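Local coordinates for adenylate cyclase-like protein (Chlamydia trachomatis, PDB 4QO6) that forms part of the inner membrane ring of the type III secretion system, this fragment being its periplasmic region of BON-like domains, at residues 101-106 against 132-137. Residues are numbered along the deposited sequence; the frame is centred on the assembly and turned at random.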
ATOM      1  N   PHE A 101      -8.966   5.322  -3.837  1.00 18.89           N
ATOM      2  CA  PHE A 101      -8.124   4.250  -4.380  1.00 17.52           C
ATOM      3  C   PHE A 101      -6.707   4.321  -3.762  1.00 20.50           C
ATOM      4  O   PHE A 101      -6.154   5.415  -3.584  1.00 20.65           O
ATOM      5  CB  PHE A 101      -8.027   4.328  -5.918  1.00 16.21           C
ATOM      6  CG  PHE A 101      -9.348   4.114  -6.602  1.00 15.31           C
ATOM      7  CD1 PHE A 101      -9.841   2.842  -6.798  1.00 15.13           C
ATOM      8  CD2 PHE A 101     -10.130   5.158  -6.917  1.00 13.80           C
ATOM      9  CE1 PHE A 101     -11.058   2.630  -7.367  1.00 14.32           C
ATOM     10  CE2 PHE A 101     -11.329   4.958  -7.531  1.00 13.99           C
ATOM     11  CZ  PHE A 101     -11.796   3.697  -7.737  1.00 14.22           C
ATOM     12  N   VAL A 102      -6.138   3.138  -3.474  1.00 19.82           N
ATOM     13  CA  VAL A 102      -4.857   2.985  -2.810  1.00 21.06           C
ATOM     14  C   VAL A 102      -3.990   2.053  -3.643  1.00 21.02           C
ATOM     15  O   VAL A 102      -4.427   0.962  -3.998  1.00 18.41           O
ATOM     16  CB  VAL A 102      -5.019   2.357  -1.419  1.00 22.04           C
ATOM     17  CG1 VAL A 102      -3.654   2.139  -0.768  1.00 22.76           C
ATOM     18  CG2 VAL A 102      -5.880   3.250  -0.519  1.00 23.92           C
ATOM     19  N   ILE A 103      -2.789   2.503  -3.989  1.00 22.80           N
ATOM     20  CA  ILE A 103      -1.853   1.735  -4.809  1.00 23.69           C
ATOM     21  C   ILE A 103      -0.690   1.351  -3.874  1.00 23.23           C
ATOM     22  O   ILE A 103      -0.127   2.222  -3.183  1.00 22.27           O
ATOM     23  CB  ILE A 103      -1.373   2.539  -6.071  1.00 26.83           C
ATOM     24  CG1 ILE A 103      -0.402   1.730  -6.933  1.00 28.74           C
ATOM     25  CG2 ILE A 103      -0.660   3.826  -5.725  1.00 25.75           C
ATOM     26  CD1 ILE A 103      -1.121   0.909  -7.959  1.00 32.39           C
ATOM     27  N   SER A 104      -0.302   0.068  -3.870  1.00 20.91           N
ATOM     28  CA  SER A 104       0.650  -0.414  -2.862  1.00 21.84           C
ATOM     29  C   SER A 104       1.553  -1.455  -3.448  1.00 20.04           C
ATOM     30  O   SER A 104       1.249  -1.994  -4.489  1.00 18.32           O
ATOM     31  CB  SER A 104      -0.101  -0.975  -1.634  1.00 21.35           C
ATOM     32  OG  SER A 104      -0.824  -2.103  -2.049  1.00 22.08           O
ATOM     33  N   GLY A 105       2.639  -1.739  -2.729  1.00 21.76           N
ATOM     34  CA  GLY A 105       3.696  -2.693  -3.108  1.00 22.02           C
ATOM     35  C   GLY A 105       5.087  -2.056  -3.037  1.00 25.03           C
ATOM     36  O   GLY A 105       5.235  -0.966  -2.489  1.00 26.11           O
ATOM     37  N   TYR A 106       6.088  -2.718  -3.635  1.00 25.98           N
ATOM     38  CA  TYR A 106       7.495  -2.292  -3.642  1.00 27.93           C
ATOM     39  C   TYR A 106       7.975  -2.012  -5.046  1.00 26.89           C
ATOM     40  O   TYR A 106       7.591  -2.711  -5.928  1.00 31.43           O
ATOM     41  CB  TYR A 106       8.400  -3.420  -3.052  1.00 28.28           C
ATOM     42  CG  TYR A 106       8.091  -3.685  -1.618  1.00 26.76           C
ATOM     43  CD1 TYR A 106       8.585  -2.855  -0.630  1.00 26.58           C
ATOM     44  CD2 TYR A 106       7.245  -4.724  -1.249  1.00 25.90           C
ATOM     45  CE1 TYR A 106       8.246  -3.056   0.699  1.00 27.96           C
ATOM     46  CE2 TYR A 106       6.929  -4.943   0.076  1.00 27.12           C
ATOM     47  CZ  TYR A 106       7.438  -4.117   1.038  1.00 26.94           C
ATOM     48  OH  TYR A 106       7.107  -4.332   2.352  1.00 29.78           O
ATOM     49  N   ASN A 132      -1.082   7.115  -2.721  1.00 31.26           N
ATOM     50  CA  ASN A 132       0.057   6.334  -3.087  1.00 33.80           C
ATOM     51  C   ASN A 132       0.813   5.816  -1.895  1.00 30.93           C
ATOM     52  O   ASN A 132       1.380   6.595  -1.178  1.00 34.25           O
ATOM     53  CB  ASN A 132       1.027   7.116  -3.942  1.00 38.68           C
ATOM     54  CG  ASN A 132       2.364   6.441  -3.986  1.00 43.65           C
ATOM     55  OD1 ASN A 132       2.468   5.266  -4.361  1.00 37.36           O
ATOM     56  ND2 ASN A 132       3.384   7.138  -3.525  1.00 47.95           N
ATOM     57  N   LYS A 133       0.860   4.489  -1.733  1.00 27.60           N
ATOM     58  CA  LYS A 133       1.544   3.853  -0.645  1.00 27.40           C
ATOM     59  C   LYS A 133       2.669   2.939  -1.086  1.00 25.74           C
ATOM     60  O   LYS A 133       3.197   2.171  -0.310  1.00 27.79           O
ATOM     61  CB  LYS A 133       0.547   3.067   0.211  1.00 31.07           C
ATOM     62  CG  LYS A 133      -0.462   3.961   0.883  1.00 36.75           C
ATOM     63  CD  LYS A 133      -0.964   3.276   2.152  1.00 46.62           C
ATOM     64  CE  LYS A 133      -1.859   4.175   2.988  1.00 53.27           C
ATOM     65  NZ  LYS A 133      -3.286   3.771   2.834  1.00 59.15           N
ATOM     66  N   VAL A 134       3.109   3.062  -2.319  1.00 27.34           N
ATOM     67  CA  VAL A 134       4.171   2.225  -2.785  1.00 26.34           C
ATOM     68  C   VAL A 134       5.456   2.519  -2.001  1.00 29.30           C
ATOM     69  O   VAL A 134       5.776   3.683  -1.741  1.00 30.75           O
ATOM     70  CB  VAL A 134       4.374   2.431  -4.307  1.00 26.66           C
ATOM     71  CG1 VAL A 134       5.623   1.708  -4.781  1.00 26.40           C
ATOM     72  CG2 VAL A 134       3.151   1.907  -5.046  1.00 27.42           C
ATOM     73  N   ILE A 135       6.190   1.468  -1.644  1.00 30.89           N
ATOM     74  CA  ILE A 135       7.454   1.598  -0.920  1.00 30.65           C
ATOM     75  C   ILE A 135       8.656   1.597  -1.931  1.00 31.71           C
ATOM     76  O   ILE A 135       8.751   0.696  -2.764  1.00 26.56           O
ATOM     77  CB  ILE A 135       7.617   0.427   0.075  1.00 31.45           C
ATOM     78  CG1 ILE A 135       6.383   0.223   0.991  1.00 32.21           C
ATOM     79  CG2 ILE A 135       8.877   0.597   0.934  1.00 35.48           C
ATOM     80  CD1 ILE A 135       6.269   1.190   2.120  1.00 33.00           C
ATOM     81  N   ILE A 136       9.583   2.566  -1.855  1.00 32.31           N
ATOM     82  CA  ILE A 136      10.791   2.537  -2.748  1.00 33.53           C
ATOM     83  C   ILE A 136      11.980   1.864  -2.024  1.00 32.87           C
ATOM     84  O   ILE A 136      12.431   2.341  -0.993  1.00 29.95           O
ATOM     85  CB  ILE A 136      11.222   3.945  -3.231  1.00 33.94           C
ATOM     86  CG1 ILE A 136      10.038   4.731  -3.829  1.00 35.39           C
ATOM     87  CG2 ILE A 136      12.357   3.852  -4.248  1.00 31.03           C
ATOM     88  CD1 ILE A 136       9.265   3.975  -4.889  1.00 39.54           C
ATOM     89  N   GLU A 137      12.469   0.761  -2.550  1.00 32.25           N
ATOM     90  CA  GLU A 137      13.544   0.008  -1.881  1.00 36.62           C
ATOM     91  C   GLU A 137      14.833   0.807  -1.639  1.00 34.29           C
ATOM     92  O   GLU A 137      15.345   0.813  -0.537  1.00 32.24           O
ATOM     93  CB  GLU A 137      13.833  -1.314  -2.604  1.00 37.34           C
ATOM     94  CG  GLU A 137      12.781  -2.386  -2.311  1.00 40.00           C
ATOM     95  CD  GLU A 137      12.777  -3.553  -3.297  1.00 43.00           C
ATOM     96  OE1 GLU A 137      13.637  -3.601  -4.219  1.00 38.03           O
ATOM     97  OE2 GLU A 137      11.912  -4.451  -3.124  1.00 40.90           O
TER
HETATM   98  O   HOH W   1       2.820  -0.279   0.013  1.00 39.04           O
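Segments 102-106 and 132-137 run parallel, 8° apart end to end, and are joined by two backbone hydrogen bonds, K133 N to I103 O (2.9 Å) and I135 N to G105 O (2.7 Å). These are the two strands of a beta-alpha-beta unit whose crossover is helix 110-123, and strand 130-136 runs on into helix 137-150 of the next periplasmic BON-like domain. Between these bonds, displaced to the side of K133 and I135, a water accepts from G105 N and donates to K133 O. N132, its CG anti to the backbone N (chi1 164°), shapes this irregular stretch by an Asx turn: its OD1 takes the N-H of V134, which sits 55° out of the side-chain carbonyl plane. The same oxygen lies against CG2 of I103, while CG1 of I103 meets CG2 of V134 at 4.0 Å on that face. Along the other face K133 crosses V102 obliquely, its CG, CD and NZ each about 4 Å from V102 CG1, and its ammonium also has a long, weak ion pair with D131. Further on, Y106 and I135 point the same way, side by side, with CD1 of the ring 3.5 Å from I135 CB. The hydroxyl of Y106 is hydrogen-bonded to G191 O, tying this strand to the following domain. E137 crosses Y106 at about a right angle; its OE2, hydrogen-bonded to N162 N, comes within 3.7 Å of Y106 CB.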